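Mannan endo-1,6-alpha-mannosidase (Chaetomium thermophilum, PDB 6RY0) probably cleaves alpha-1,6-mannosidic linkages as a calcium-binding family 76 glycoside hydrolase, a Dfg5 protein linked to the transfer of GPI-anchored glycoproteins into the fungal cell wall. Local coordinates at residues A[46-51]-A[80-85]; A[72-77]-A[387-392]; A[319-324]-A[369-374]. All blocks are in the same frame, centred on the assembly; numbering follows the deposited sequence. Where two conformers were deposited one is given.

Contact 1: residues A[46-51]-A[80-85]; sequences DMMLFY and GAMMGT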
ATOM      1  N   ASP A  46     -12.593   1.148 -15.906  1.00  7.38           N
ATOM      2  CA  ASP A  46     -11.539   1.882 -16.587  1.00  7.75           C
ATOM      3  C   ASP A  46     -10.162   1.492 -16.099  1.00  7.64           C
ATOM      4  O   ASP A  46      -9.235   1.422 -16.900  1.00  8.60           O
ATOM      5  CB  ASP A  46     -11.736   3.385 -16.460  1.00  7.78           C
ATOM      6  CG  ASP A  46     -12.692   3.952 -17.496  1.00  8.57           C
ATOM      7  OD1 ASP A  46     -13.175   3.176 -18.352  1.00  9.73           O
ATOM      8  OD2 ASP A  46     -12.942   5.198 -17.466  1.00  9.50           O
ATOM      9  N   MET A  47      -9.985   1.206 -14.817  1.00  7.44           N
ATOM     10  CA  MET A  47      -8.688   0.761 -14.337  0.81  7.98           C
ATOM     11  C   MET A  47      -8.355  -0.625 -14.925  1.00  7.49           C
ATOM     12  O   MET A  47      -7.223  -0.891 -15.305  1.00  8.58           O
ATOM     13  CB  MET A  47      -8.692   0.736 -12.804  0.81  9.31           C
ATOM     14  CG  MET A  47      -7.464   0.167 -12.129  0.81  9.22           C
ATOM     15  SD  MET A  47      -5.998   1.113 -12.480  0.81  8.65           S
ATOM     16  CE  MET A  47      -4.699  -0.080 -12.245  0.81 11.54           C
ATOM     17  N   MET A  48      -9.348  -1.494 -15.016  1.00  7.53           N
ATOM     18  CA  MET A  48      -9.110  -2.848 -15.491  1.00  8.01           C
ATOM     19  C   MET A  48      -8.704  -2.844 -16.961  1.00  8.57           C
ATOM     20  O   MET A  48      -8.010  -3.761 -17.382  1.00  8.94           O
ATOM     21  CB  MET A  48     -10.329  -3.738 -15.244  1.00  8.19           C
ATOM     22  CG  MET A  48     -10.166  -5.236 -15.471  1.00 12.78           C
ATOM     23  SD  MET A  48      -8.898  -5.917 -14.361  1.00 13.50           S
ATOM     24  CE  MET A  48      -9.353  -6.094 -12.682  1.00 14.86           C
ATOM     25  N   LEU A  49      -9.082  -1.826 -17.741  1.00  8.50           N
ATOM     26  CA  LEU A  49      -8.664  -1.751 -19.135  1.00  8.82           C
ATOM     27  C   LEU A  49      -7.130  -1.726 -19.266  1.00  9.66           C
ATOM     28  O   LEU A  49      -6.587  -2.121 -20.300  1.00 11.37           O
ATOM     29  CB  LEU A  49      -9.237  -0.528 -19.838  1.00  9.36           C
ATOM     30  CG  LEU A  49     -10.751  -0.525 -20.021  1.00 10.41           C
ATOM     31  CD1 LEU A  49     -11.171   0.837 -20.605  1.00 10.87           C
ATOM     32  CD2 LEU A  49     -11.212  -1.651 -20.924  1.00 11.05           C
ATOM     33  N   PHE A  50      -6.415  -1.218 -18.253  1.00  8.87           N
ATOM     34  CA  PHE A  50      -4.960  -1.202 -18.328  1.00  9.19           C
ATOM     35  C   PHE A  50      -4.347  -2.593 -18.193  1.00  9.28           C
ATOM     36  O   PHE A  50      -3.200  -2.803 -18.582  1.00 10.38           O
ATOM     37  CB  PHE A  50      -4.392  -0.310 -17.221  1.00 10.01           C
ATOM     38  CG  PHE A  50      -4.682   1.150 -17.410  1.00 10.14           C
ATOM     39  CD1 PHE A  50      -3.872   1.945 -18.199  1.00 11.57           C
ATOM     40  CD2 PHE A  50      -5.730   1.742 -16.759  1.00  9.95           C
ATOM     41  CE1 PHE A  50      -4.139   3.291 -18.366  1.00 12.30           C
ATOM     42  CE2 PHE A  50      -6.009   3.089 -16.941  1.00 10.57           C
ATOM     43  CZ  PHE A  50      -5.215   3.862 -17.748  1.00 11.40           C
ATOM     44  N   TYR A  51      -5.064  -3.487 -17.545  1.00  8.96           N
ATOM     45  CA  TYR A  51      -4.568  -4.785 -17.122  1.00  9.68           C
ATOM     46  C   TYR A  51      -4.865  -5.836 -18.186  1.00 10.24           C
ATOM     47  O   TYR A  51      -6.003  -5.999 -18.585  1.00 12.54           O
ATOM     48  CB  TYR A  51      -5.233  -5.170 -15.814  1.00 10.77           C
ATOM     49  CG  TYR A  51      -4.844  -6.530 -15.314  1.00 10.51           C
ATOM     50  CD1 TYR A  51      -3.593  -6.764 -14.767  1.00 10.36           C
ATOM     51  CD2 TYR A  51      -5.744  -7.591 -15.346  1.00 10.53           C
ATOM     52  CE1 TYR A  51      -3.239  -8.027 -14.294  1.00 10.37           C
ATOM     53  CE2 TYR A  51      -5.402  -8.846 -14.879  1.00 10.50           C
ATOM     54  CZ  TYR A  51      -4.147  -9.061 -14.353  1.00  9.86           C
ATOM     55  OH  TYR A  51      -3.765 -10.272 -13.860  1.00 10.57           O
ATOM     56  N   GLY A  80       0.914  -5.664  -7.544  1.00  7.19           N
ATOM     57  CA  GLY A  80       0.471  -6.012  -6.213  1.00  7.87           C
ATOM     58  C   GLY A  80      -0.420  -4.945  -5.594  1.00  7.14           C
ATOM     59  O   GLY A  80      -1.425  -5.242  -4.927  1.00  7.69           O
ATOM     60  N   ALA A  81      -0.069  -3.685  -5.812  1.00  6.82           N
ATOM     61  CA  ALA A  81      -0.907  -2.585  -5.369  1.00  7.56           C
ATOM     62  C   ALA A  81      -2.267  -2.630  -6.041  1.00  6.93           C
ATOM     63  O   ALA A  81      -3.305  -2.394  -5.380  1.00  7.26           O
ATOM     64  CB  ALA A  81      -0.204  -1.248  -5.670  1.00  9.10           C
ATOM     65  N   MET A  82      -2.304  -2.902  -7.329  1.00  7.04           N
ATOM     66  CA  MET A  82      -3.582  -3.041  -8.033  1.00  6.75           C
ATOM     67  C   MET A  82      -4.412  -4.161  -7.421  1.00  6.64           C
ATOM     68  O   MET A  82      -5.615  -4.002  -7.198  1.00  6.54           O
ATOM     69  CB  MET A  82      -3.341  -3.301  -9.516  1.00  7.44           C
ATOM     70  CG  MET A  82      -4.640  -3.459 -10.282  1.00  8.50           C
ATOM     71  SD  MET A  82      -4.361  -4.066 -11.947  1.00  9.97           S
ATOM     72  CE  MET A  82      -6.060  -4.585 -12.326  1.00 12.98           C
ATOM     73  N   MET A  83      -3.802  -5.321  -7.163  1.00  6.68           N
ATOM     74  CA  MET A  83      -4.563  -6.422  -6.601  1.00  6.70           C
ATOM     75  C   MET A  83      -5.232  -5.987  -5.314  1.00  6.70           C
ATOM     76  O   MET A  83      -6.412  -6.228  -5.083  1.00  7.04           O
ATOM     77  CB  MET A  83      -3.674  -7.648  -6.369  1.00  7.34           C
ATOM     78  CG  MET A  83      -3.004  -8.240  -7.610  1.00  7.64           C
ATOM     79  SD  MET A  83      -4.058  -8.809  -8.949  1.00  8.55           S
ATOM     80  CE  MET A  83      -3.969  -7.413 -10.074  1.00 10.23           C
ATOM     81  N   GLY A  84      -4.463  -5.362  -4.425  1.00  6.55           N
ATOM     82  CA  GLY A  84      -5.034  -4.932  -3.163  1.00  6.93           C
ATOM     83  C   GLY A  84      -6.144  -3.906  -3.340  1.00  6.40           C
ATOM     84  O   GLY A  84      -7.147  -3.925  -2.630  1.00  6.64           O
ATOM     85  N   THR A  85      -5.983  -3.003  -4.300  1.00  6.44           N
ATOM     86  CA  THR A  85      -7.024  -2.019  -4.589  1.00  6.41           C
ATOM     87  C   THR A  85      -8.355  -2.709  -4.911  1.00  6.54           C
ATOM     88  O   THR A  85      -9.416  -2.263  -4.474  1.00  6.63           O
ATOM     89  CB  THR A  85      -6.606  -1.095  -5.738  1.00  6.87           C
ATOM     90  OG1 THR A  85      -5.386  -0.433  -5.395  1.00  7.45           O
ATOM     91  CG2 THR A  85      -7.637  -0.027  -5.987  1.00  7.65           C
TER

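Contact 2: residues A[72-77]-A[387-392]; sequences GDYYWW and SGAGEA. With CA (calcium ion), chain C.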
ATOM      1  N   GLY A  72       6.097  -1.724 -21.073  1.00 13.27           N
ATOM      2  CA  GLY A  72       5.081  -0.889 -20.478  1.00 12.39           C
ATOM      3  C   GLY A  72       5.676  -0.082 -19.347  1.00 11.38           C
ATOM      4  O   GLY A  72       6.864  -0.158 -19.066  1.00 12.68           O
ATOM      5  N   ASP A  73       4.846   0.704 -18.697  1.00  9.94           N
ATOM      6  CA  ASP A  73       5.310   1.757 -17.791  1.00  9.65           C
ATOM      7  C   ASP A  73       5.543   1.314 -16.359  1.00  9.30           C
ATOM      8  O   ASP A  73       6.101   2.084 -15.573  1.00 11.04           O
ATOM      9  CB  ASP A  73       4.246   2.838 -17.727  1.00  9.57           C
ATOM     10  CG  ASP A  73       3.971   3.490 -19.070  1.00 10.91           C
ATOM     11  OD1 ASP A  73       4.942   3.975 -19.652  1.00 13.54           O
ATOM     12  OD2 ASP A  73       2.807   3.527 -19.508  1.00 11.67           O
ATOM     13  N   TYR A  74       5.098   0.119 -15.980  1.00  8.95           N
ATOM     14  CA  TYR A  74       4.879  -0.205 -14.571  1.00  8.52           C
ATOM     15  C   TYR A  74       5.729  -1.324 -14.081  1.00  8.23           C
ATOM     16  O   TYR A  74       5.996  -2.291 -14.802  1.00  9.43           O
ATOM     17  CB  TYR A  74       3.377  -0.543 -14.371  1.00  8.33           C
ATOM     18  CG  TYR A  74       2.480   0.515 -14.960  1.00  8.47           C
ATOM     19  CD1 TYR A  74       2.376   1.780 -14.402  1.00  8.22           C
ATOM     20  CD2 TYR A  74       1.775   0.275 -16.137  1.00  8.53           C
ATOM     21  CE1 TYR A  74       1.607   2.770 -15.008  1.00  8.34           C
ATOM     22  CE2 TYR A  74       1.014   1.244 -16.750  1.00  8.47           C
ATOM     23  CZ  TYR A  74       0.946   2.504 -16.187  1.00  8.34           C
ATOM     24  OH  TYR A  74       0.205   3.526 -16.741  1.00  8.94           O
ATOM     25  N   TYR A  75       6.153  -1.222 -12.835  1.00  8.60           N
ATOM     26  CA  TYR A  75       6.939  -2.259 -12.171  1.00  9.30           C
ATOM     27  C   TYR A  75       6.049  -3.274 -11.442  1.00  8.39           C
ATOM     28  O   TYR A  75       4.887  -2.979 -11.118  1.00  8.01           O
ATOM     29  CB  TYR A  75       7.946  -1.603 -11.215  1.00 11.12           C
ATOM     30  CG  TYR A  75       9.036  -0.877 -11.942  1.00 14.38           C
ATOM     31  CD1 TYR A  75      10.150  -1.554 -12.404  1.00 16.34           C
ATOM     32  CD2 TYR A  75       8.953   0.489 -12.196  1.00 16.18           C
ATOM     33  CE1 TYR A  75      11.176  -0.875 -13.075  1.00 17.91           C
ATOM     34  CE2 TYR A  75       9.973   1.156 -12.852  1.00 18.26           C
ATOM     35  CZ  TYR A  75      11.075   0.467 -13.275  1.00 18.40           C
ATOM     36  OH  TYR A  75      12.096   1.125 -13.942  1.00 21.17           O
ATOM     37  N   TRP A  76       6.621  -4.432 -11.153  1.00  8.78           N
ATOM     38  CA  TRP A  76       5.942  -5.567 -10.519  1.00  8.48           C
ATOM     39  C   TRP A  76       5.154  -5.189  -9.281  1.00  7.60           C
ATOM     40  O   TRP A  76       4.011  -5.636  -9.107  1.00  8.69           O
ATOM     41  CB  TRP A  76       7.030  -6.584 -10.173  1.00  9.26           C
ATOM     42  CG  TRP A  76       6.611  -7.824  -9.458  1.00  8.93           C
ATOM     43  CD1 TRP A  76       5.940  -8.904  -9.982  1.00  9.90           C
ATOM     44  CD2 TRP A  76       6.912  -8.167  -8.105  1.00  8.62           C
ATOM     45  NE1 TRP A  76       5.786  -9.879  -9.020  1.00  9.72           N
ATOM     46  CE2 TRP A  76       6.406  -9.459  -7.875  1.00  9.28           C
ATOM     47  CE3 TRP A  76       7.607  -7.533  -7.081  1.00  9.52           C
ATOM     48  CZ2 TRP A  76       6.540 -10.100  -6.671  1.00  9.60           C
ATOM     49  CZ3 TRP A  76       7.722  -8.180  -5.859  1.00 10.51           C
ATOM     50  CH2 TRP A  76       7.207  -9.468  -5.681  1.00 10.62           C
ATOM     51  N   TRP A  77       5.721  -4.381  -8.388  1.00  7.58           N
ATOM     52  CA  TRP A  77       5.018  -4.089  -7.153  1.00  7.63           C
ATOM     53  C   TRP A  77       3.704  -3.382  -7.409  1.00  7.70           C
ATOM     54  O   TRP A  77       2.779  -3.506  -6.591  1.00  8.21           O
ATOM     55  CB  TRP A  77       5.897  -3.215  -6.236  1.00  8.37           C
ATOM     56  CG  TRP A  77       5.905  -1.806  -6.613  1.00  8.87           C
ATOM     57  CD1 TRP A  77       6.622  -1.198  -7.608  1.00 10.70           C
ATOM     58  CD2 TRP A  77       5.033  -0.803  -6.066  1.00 10.53           C
ATOM     59  NE1 TRP A  77       6.246   0.126  -7.707  1.00 12.45           N
ATOM     60  CE2 TRP A  77       5.293   0.402  -6.751  1.00 12.23           C
ATOM     61  CE3 TRP A  77       4.067  -0.806  -5.047  1.00 11.80           C
ATOM     62  CZ2 TRP A  77       4.646   1.598  -6.429  1.00 13.97           C
ATOM     63  CZ3 TRP A  77       3.447   0.381  -4.727  1.00 14.08           C
ATOM     64  CH2 TRP A  77       3.740   1.552  -5.414  1.00 14.98           C
ATOM     65  N   SER A 387       0.741   5.627 -19.337  1.00  9.53           N
ATOM     66  CA  SER A 387      -0.595   5.499 -19.867  1.00  9.30           C
ATOM     67  C   SER A 387      -1.691   5.937 -18.913  1.00  8.81           C
ATOM     68  O   SER A 387      -2.814   6.114 -19.355  1.00  9.40           O
ATOM     69  CB  SER A 387      -0.853   4.080 -20.331  1.00 10.36           C
ATOM     70  OG  SER A 387      -0.729   3.209 -19.216  1.00 10.50           O
ATOM     71  N   GLY A 388      -1.368   6.096 -17.617  1.00  8.43           N
ATOM     72  CA  GLY A 388      -2.319   6.602 -16.648  1.00  8.78           C
ATOM     73  C   GLY A 388      -2.925   5.596 -15.687  1.00  8.16           C
ATOM     74  O   GLY A 388      -3.931   5.908 -15.044  1.00  8.17           O
ATOM     75  N   ALA A 389      -2.326   4.413 -15.553  1.00  8.07           N
ATOM     76  CA  ALA A 389      -2.909   3.409 -14.666  1.00  7.67           C
ATOM     77  C   ALA A 389      -2.852   3.809 -13.206  1.00  7.28           C
ATOM     78  O   ALA A 389      -3.779   3.491 -12.456  1.00  7.71           O
ATOM     79  CB  ALA A 389      -2.190   2.068 -14.852  1.00  8.33           C
ATOM     80  N   GLY A 390      -1.803   4.491 -12.774  1.00  7.43           N
ATOM     81  CA  GLY A 390      -1.730   4.861 -11.372  1.00  7.31           C
ATOM     82  C   GLY A 390      -2.755   5.898 -10.991  1.00  7.08           C
ATOM     83  O   GLY A 390      -3.343   5.831  -9.901  1.00  7.39           O
ATOM     84  N   GLU A 391      -2.998   6.851 -11.893  1.00  7.04           N
ATOM     85  CA  GLU A 391      -4.026   7.853 -11.683  1.00  7.30           C
ATOM     86  C   GLU A 391      -5.396   7.195 -11.572  1.00  6.88           C
ATOM     87  O   GLU A 391      -6.208   7.535 -10.707  1.00  7.21           O
ATOM     88  CB  GLU A 391      -4.015   8.868 -12.843  1.00  7.56           C
ATOM     89  CG  GLU A 391      -2.740   9.708 -12.965  1.00  8.36           C
ATOM     90  CD  GLU A 391      -1.641   9.117 -13.813  1.00  8.05           C
ATOM     91  OE1 GLU A 391      -1.491   7.873 -13.885  1.00  8.57           O
ATOM     92  OE2 GLU A 391      -0.885   9.943 -14.377  1.00  9.51           O
ATOM     93  N   ALA A 392      -5.665   6.252 -12.471  1.00  6.89           N
ATOM     94  CA  ALA A 392      -6.921   5.515 -12.452  1.00  6.87           C
ATOM     95  C   ALA A 392      -7.071   4.727 -11.162  1.00  7.01           C
ATOM     96  O   ALA A 392      -8.149   4.671 -10.561  1.00  7.01           O
ATOM     97  CB  ALA A 392      -6.997   4.616 -13.666  1.00  7.78           C
TER
HETATM   98 CA    CA C 502       6.562   5.421 -20.262  0.54 10.70          CA
HETATM   99  O   HOH W   1       8.051   3.740 -19.474  1.00 27.42           O
HETATM  100  O   HOH W   2       6.445   3.549 -21.879  1.00 34.48           O
HETATM  101  O   HOH W   3       5.108   5.912 -21.918  1.00 23.49           O
HETATM  102  O   HOH W   4       7.593   5.685 -18.477  1.00 28.21           O

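Contact 3: residues A[319-324]-A[369-374]; sequences DMLTFK and CGFYWK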
ATOM      1  N   ASP A 319       5.558   5.306  -9.893  0.96  9.31           N
ATOM      2  CA  ASP A 319       5.285   4.862  -8.546  0.96  9.88           C
ATOM      3  C   ASP A 319       4.513   5.962  -7.764  0.96  9.36           C
ATOM      4  O   ASP A 319       3.530   5.708  -7.069  0.96  9.78           O
ATOM      5  CB  ASP A 319       6.572   4.562  -7.769  0.96 10.98           C
ATOM      6  CG  ASP A 319       7.318   3.331  -8.226  0.96 12.76           C
ATOM      7  OD1 ASP A 319       6.892   2.563  -9.114  0.96 12.53           O
ATOM      8  OD2 ASP A 319       8.337   3.091  -7.564  0.96 16.32           O
ATOM      9  N   MET A 320       4.989   7.199  -7.871  1.00  9.60           N
ATOM     10  CA  MET A 320       4.429   8.303  -7.095  1.00  9.98           C
ATOM     11  C   MET A 320       2.967   8.608  -7.426  1.00  9.28           C
ATOM     12  O   MET A 320       2.221   9.079  -6.569  1.00  9.82           O
ATOM     13  CB  MET A 320       5.271   9.577  -7.297  1.00 10.01           C
ATOM     14  CG  MET A 320       6.687   9.435  -6.784  1.00 11.17           C
ATOM     15  SD  MET A 320       7.701  10.836  -7.316  1.00 12.14           S
ATOM     16  CE  MET A 320       9.326  10.154  -6.979  1.00 13.94           C
ATOM     17  N   LEU A 321       2.550   8.305  -8.652  1.00  8.60           N
ATOM     18  CA  LEU A 321       1.170   8.535  -9.075  1.00  8.40           C
ATOM     19  C   LEU A 321       0.164   7.667  -8.336  1.00  8.35           C
ATOM     20  O   LEU A 321      -1.034   7.952  -8.349  1.00  9.33           O
ATOM     21  CB  LEU A 321       1.086   8.346 -10.588  1.00  8.56           C
ATOM     22  CG  LEU A 321       1.948   9.297 -11.423  1.00  9.10           C
ATOM     23  CD1 LEU A 321       2.055   8.804 -12.838  1.00  9.60           C
ATOM     24  CD2 LEU A 321       1.429  10.723 -11.377  1.00  9.41           C
ATOM     25  N   THR A 322       0.650   6.600  -7.698  1.00  8.28           N
ATOM     26  CA  THR A 322      -0.215   5.680  -6.963  1.00  8.11           C
ATOM     27  C   THR A 322      -0.397   6.063  -5.497  1.00  7.30           C
ATOM     28  O   THR A 322      -1.282   5.537  -4.829  1.00  7.74           O
ATOM     29  CB  THR A 322       0.315   4.249  -6.994  1.00  8.62           C
ATOM     30  OG1 THR A 322       1.476   4.127  -6.168  1.00  8.28           O
ATOM     31  CG2 THR A 322       0.621   3.791  -8.396  1.00 10.39           C
ATOM     32  N   PHE A 323       0.449   6.942  -4.966  1.00  7.20           N
ATOM     33  CA  PHE A 323       0.511   7.056  -3.499  1.00  7.03           C
ATOM     34  C   PHE A 323      -0.777   7.586  -2.909  1.00  7.17           C
ATOM     35  O   PHE A 323      -1.233   7.117  -1.862  1.00  7.35           O
ATOM     36  CB  PHE A 323       1.695   7.903  -3.041  1.00  7.50           C
ATOM     37  CG  PHE A 323       3.068   7.380  -3.375  1.00  7.67           C
ATOM     38  CD1 PHE A 323       3.303   6.053  -3.783  1.00  7.97           C
ATOM     39  CD2 PHE A 323       4.169   8.224  -3.253  1.00  8.45           C
ATOM     40  CE1 PHE A 323       4.585   5.613  -4.070  1.00  8.52           C
ATOM     41  CE2 PHE A 323       5.440   7.774  -3.525  1.00  9.27           C
ATOM     42  CZ  PHE A 323       5.651   6.477  -3.942  1.00  9.31           C
ATOM     43  N   LYS A 324      -1.377   8.597  -3.551  1.00  7.60           N
ATOM     44  CA  LYS A 324      -2.548   9.229  -2.954  1.00  7.95           C
ATOM     45  C   LYS A 324      -3.729   8.247  -2.867  1.00  7.57           C
ATOM     46  O   LYS A 324      -4.582   8.389  -1.991  1.00  7.82           O
ATOM     47  CB  LYS A 324      -2.887  10.555  -3.644  1.00  8.61           C
ATOM     48  CG  LYS A 324      -3.161  10.437  -5.131  1.00  8.32           C
ATOM     49  CD  LYS A 324      -3.496  11.788  -5.768  1.00  8.11           C
ATOM     50  CE  LYS A 324      -2.431  12.836  -5.559  1.00  8.38           C
ATOM     51  NZ  LYS A 324      -2.613  14.017  -6.452  1.00  8.77           N
ATOM     52  N   CYS A 369      -9.164   9.955 -16.076  1.00  8.08           N
ATOM     53  CA  CYS A 369      -8.652  10.543 -14.842  1.00  8.26           C
ATOM     54  C   CYS A 369      -7.180  10.914 -14.946  1.00  8.12           C
ATOM     55  O   CYS A 369      -6.339  10.119 -15.344  1.00  9.12           O
ATOM     56  CB  CYS A 369      -8.821   9.562 -13.683  1.00  8.44           C
ATOM     57  SG  CYS A 369     -10.534   9.212 -13.188  1.00  8.27           S
ATOM     58  N   GLY A 370      -6.894  12.126 -14.477  1.00  8.40           N
ATOM     59  CA  GLY A 370      -5.529  12.559 -14.246  1.00  8.55           C
ATOM     60  C   GLY A 370      -5.187  12.558 -12.766  1.00  7.78           C
ATOM     61  O   GLY A 370      -5.885  11.975 -11.931  1.00  8.15           O
ATOM     62  N   PHE A 371      -4.061  13.200 -12.474  1.00  8.05           N
ATOM     63  CA  PHE A 371      -3.404  13.158 -11.181  1.00  7.98           C
ATOM     64  C   PHE A 371      -3.552  14.427 -10.377  1.00  7.88           C
ATOM     65  O   PHE A 371      -3.425  14.401  -9.143  1.00  8.21           O
ATOM     66  CB  PHE A 371      -1.910  12.941 -11.392  1.00  7.69           C
ATOM     67  CG  PHE A 371      -1.118  12.795 -10.116  1.00  8.01           C
ATOM     68  CD1 PHE A 371      -1.315  11.699  -9.286  1.00  8.15           C
ATOM     69  CD2 PHE A 371      -0.167  13.736  -9.759  1.00  9.26           C
ATOM     70  CE1 PHE A 371      -0.572  11.545  -8.141  1.00  8.55           C
ATOM     71  CE2 PHE A 371       0.583  13.566  -8.614  1.00  9.36           C
ATOM     72  CZ  PHE A 371       0.361  12.482  -7.797  1.00  8.84           C
ATOM     73  N   TYR A 372      -3.741  15.561 -11.042  1.00  8.07           N
ATOM     74  CA  TYR A 372      -3.544  16.873 -10.411  1.00  8.41           C
ATOM     75  C   TYR A 372      -4.865  17.349  -9.842  1.00  8.42           C
ATOM     76  O   TYR A 372      -5.493  18.327 -10.304  1.00  9.34           O
ATOM     77  CB  TYR A 372      -2.899  17.848 -11.435  1.00  9.22           C
ATOM     78  CG  TYR A 372      -1.511  17.364 -11.855  1.00  8.86           C
ATOM     79  CD1 TYR A 372      -1.370  16.444 -12.872  1.00  9.47           C
ATOM     80  CD2 TYR A 372      -0.368  17.789 -11.205  1.00  9.52           C
ATOM     81  CE1 TYR A 372      -0.140  15.950 -13.242  1.00  9.43           C
ATOM     82  CE2 TYR A 372       0.880  17.306 -11.561  1.00  9.97           C
ATOM     83  CZ  TYR A 372       0.991  16.378 -12.575  1.00 10.16           C
ATOM     84  OH  TYR A 372       2.233  15.916 -12.914  1.00 11.36           O
ATOM     85  N   TRP A 373      -5.315  16.640  -8.808  1.00  8.17           N
ATOM     86  CA  TRP A 373      -6.647  16.862  -8.270  1.00  8.40           C
ATOM     87  C   TRP A 373      -6.799  18.269  -7.693  1.00  8.12           C
ATOM     88  O   TRP A 373      -7.787  18.957  -7.949  1.00  9.32           O
ATOM     89  CB  TRP A 373      -6.989  15.810  -7.215  1.00  8.19           C
ATOM     90  CG  TRP A 373      -6.860  14.384  -7.646  1.00  8.19           C
ATOM     91  CD1 TRP A 373      -6.626  13.888  -8.899  1.00  7.99           C
ATOM     92  CD2 TRP A 373      -6.945  13.255  -6.777  1.00  7.97           C
ATOM     93  NE1 TRP A 373      -6.557  12.510  -8.859  1.00  8.48           N
ATOM     94  CE2 TRP A 373      -6.742  12.095  -7.567  1.00  8.38           C
ATOM     95  CE3 TRP A 373      -7.198  13.105  -5.415  1.00  8.60           C
ATOM     96  CZ2 TRP A 373      -6.780  10.808  -7.038  1.00  8.87           C
ATOM     97  CZ3 TRP A 373      -7.228  11.822  -4.882  1.00  8.81           C
ATOM     98  CH2 TRP A 373      -7.022  10.691  -5.707  1.00  9.22           C
ATOM     99  N   LYS A 374      -5.823  18.683  -6.901  1.00  8.75           N
ATOM    100  CA  LYS A 374      -5.901  20.005  -6.287  1.00 10.28           C
ATOM    101  C   LYS A 374      -6.052  21.105  -7.339  1.00 10.27           C
ATOM    102  O   LYS A 374      -6.776  22.070  -7.111  1.00 11.86           O
ATOM    103  CB  LYS A 374      -4.688  20.247  -5.415  1.00 11.46           C
ATOM    104  CG  LYS A 374      -4.643  21.659  -4.759  1.00 13.65           C
ATOM    105  CD  LYS A 374      -5.831  21.998  -3.807  1.00 16.23           C
ATOM    106  CE  LYS A 374      -5.735  23.404  -3.219  1.00 19.18           C
ATOM    107  NZ  LYS A 374      -6.105  24.543  -4.088  1.00 22.71           N
TER
HETATM  108  O   HOH W   5      -4.039  16.598  -5.932  1.00 10.02           O

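Contact 1: residues A[46-51]-A[80-85]
Met82 reaches out from helix 76-93 as a nearly straight rod, and its apolar contacts with Met47, Met48 and Tyr51 make up most of the interface. With CG anti to the backbone N (chi1 180°) and the chain extended beyond it, the terminal methyl lands between two neighbours: Met82 CE lies 3.6 Å from Met48 CE and equally close, 3.6 Å, to Tyr51 CB. Met48 and Tyr51 each lie across the rod at about a right angle. Nearer its root, Met47, in one of its two modelled conformers, brings CE to 3.9 Å from Met82 CG. Met83 adds a looser methyl contact, CE to Tyr51 CE1 at 4.3 Å. This joins the C-terminal end of helix 33-48, and the turn that leaves it, to helix 76-93 in the helix-rich fold of glycoside hydrolase family 76; helix 99-108 lies against the same cluster through Ile102, which touches Met48 and Met83. A second kind of contact is Met-aromatic: Met82 SD stands 4.7 Å from the centroid of the Tyr51 ring and approaches it obliquely, 42° off the normal. The polar end of the tyrosine is used elsewhere, as Tyr51 OH is hydrogen-bonded to the backbone N of Gly61.

Contact 2: residues A[72-77]-A[387-392]
Asp73 and Tyr74, in the loop leading into helix 76-93, face the start of helix 389-401, with the CA atoms of Asp73 and Ser387 7.3 Å apart and Gly388 at the N-cap position. The Tyr74 hydroxyl is the main meeting point. Ala389 N donates to Tyr74 OH over 2.9 Å in a nearly straight bond (168°), while Gly388 N adds a weak, strongly bent one. Ser387 OG lies in the plane of the ring at its edge, hydrogen-bonded to Tyr74 OH at 2.7 Å; a chi1 of 61° carries it to the tyrosine hydroxyl. A tyrosine oxygen thus receives one well-aligned amide, and weakly a second, at the N-terminus of a helix, where the helix dipole would probably polarise it. The methyl of Ala389 approaches the hydroxyl-bearing end of the ring obliquely, CB to Tyr74 CZ 3.4 Å. Calcium site 1 adjoins this junction: Asp73 OD1 binds the calcium ion at 2.3 Å, alongside four waters and the backbone O of His385. The other carboxylate oxygen, Asp73 OD2, accepts from Ser387 N at 3.0 Å, met from above the carboxylate plane. Over the centre of one face of the Tyr74 ring sits Asp73 CB, 3.6 Å above the plane.

Contact 3: residues A[319-324]-A[369-374]
Lys324 of helix 323-337 forms cation-pi contacts with Phe371 and Trp373, two aromatic residues of the loop between helices 342-358 and 389-401. The ammonium group stands almost squarely over the phenylalanine, with NZ 3.6 Å from the centroid of the Phe371 ring and 13° off its normal. A longer contact of the same kind places Lys324 NZ 4.5 Å from the centroid of the Trp373 five-membered ring. CH-pi packing adds to both rings. Lys324 CD lies 3.5 Å from the centroid of the Trp373 six-membered ring, the lysine and indole running past each other in opposite directions. Phe371 is clamped from its other face by Leu321, whose CD2 sits 3.6 Å from the ring centroid, and both residues also touch Glu391 of helix 389-401. The polar contacts gather at the lysine tip, which the bend in its chain at chi3 (56°) turns toward the loop backbone: Lys324 NZ donates to Phe371 O at 2.8 Å, nearly along the C=O axis. A salt bridge to Glu310 probably offsets the charge of this buried lysine, and a water accepts from both Lys324 NZ and Lys374 N. The indole has its own restraint within the loop, since Gly370 O lies in the ring plane and accepts from Trp373 NE1 at 3.2 Å.

Contacts 1 and 2 lie 9 Å apart between centres, contacts 2 and 3 11 Å, and contacts 1 and 3 15 Å, so contact 2 occupies the middle. Contact 1 uses helix 76-93 itself and contact 2 the loop leading into it; their segments interleave along the chain, whereas contact 3 falls within the long span between 72-77 and 387-392. Phe50 packs on residues 387-389 and Met47 on Ala389, joining contacts 1 and 2; Trp77 NE1, probably hydrogen-bonded to Asp319 OD1, and Glu391, packed on Leu321, join contacts 2 and 3. Contact 2, which holds a calcium ligand, alone joins early and late sequence; the cross-packing unites it with the early pair of contact 1 and the late pair of contact 3.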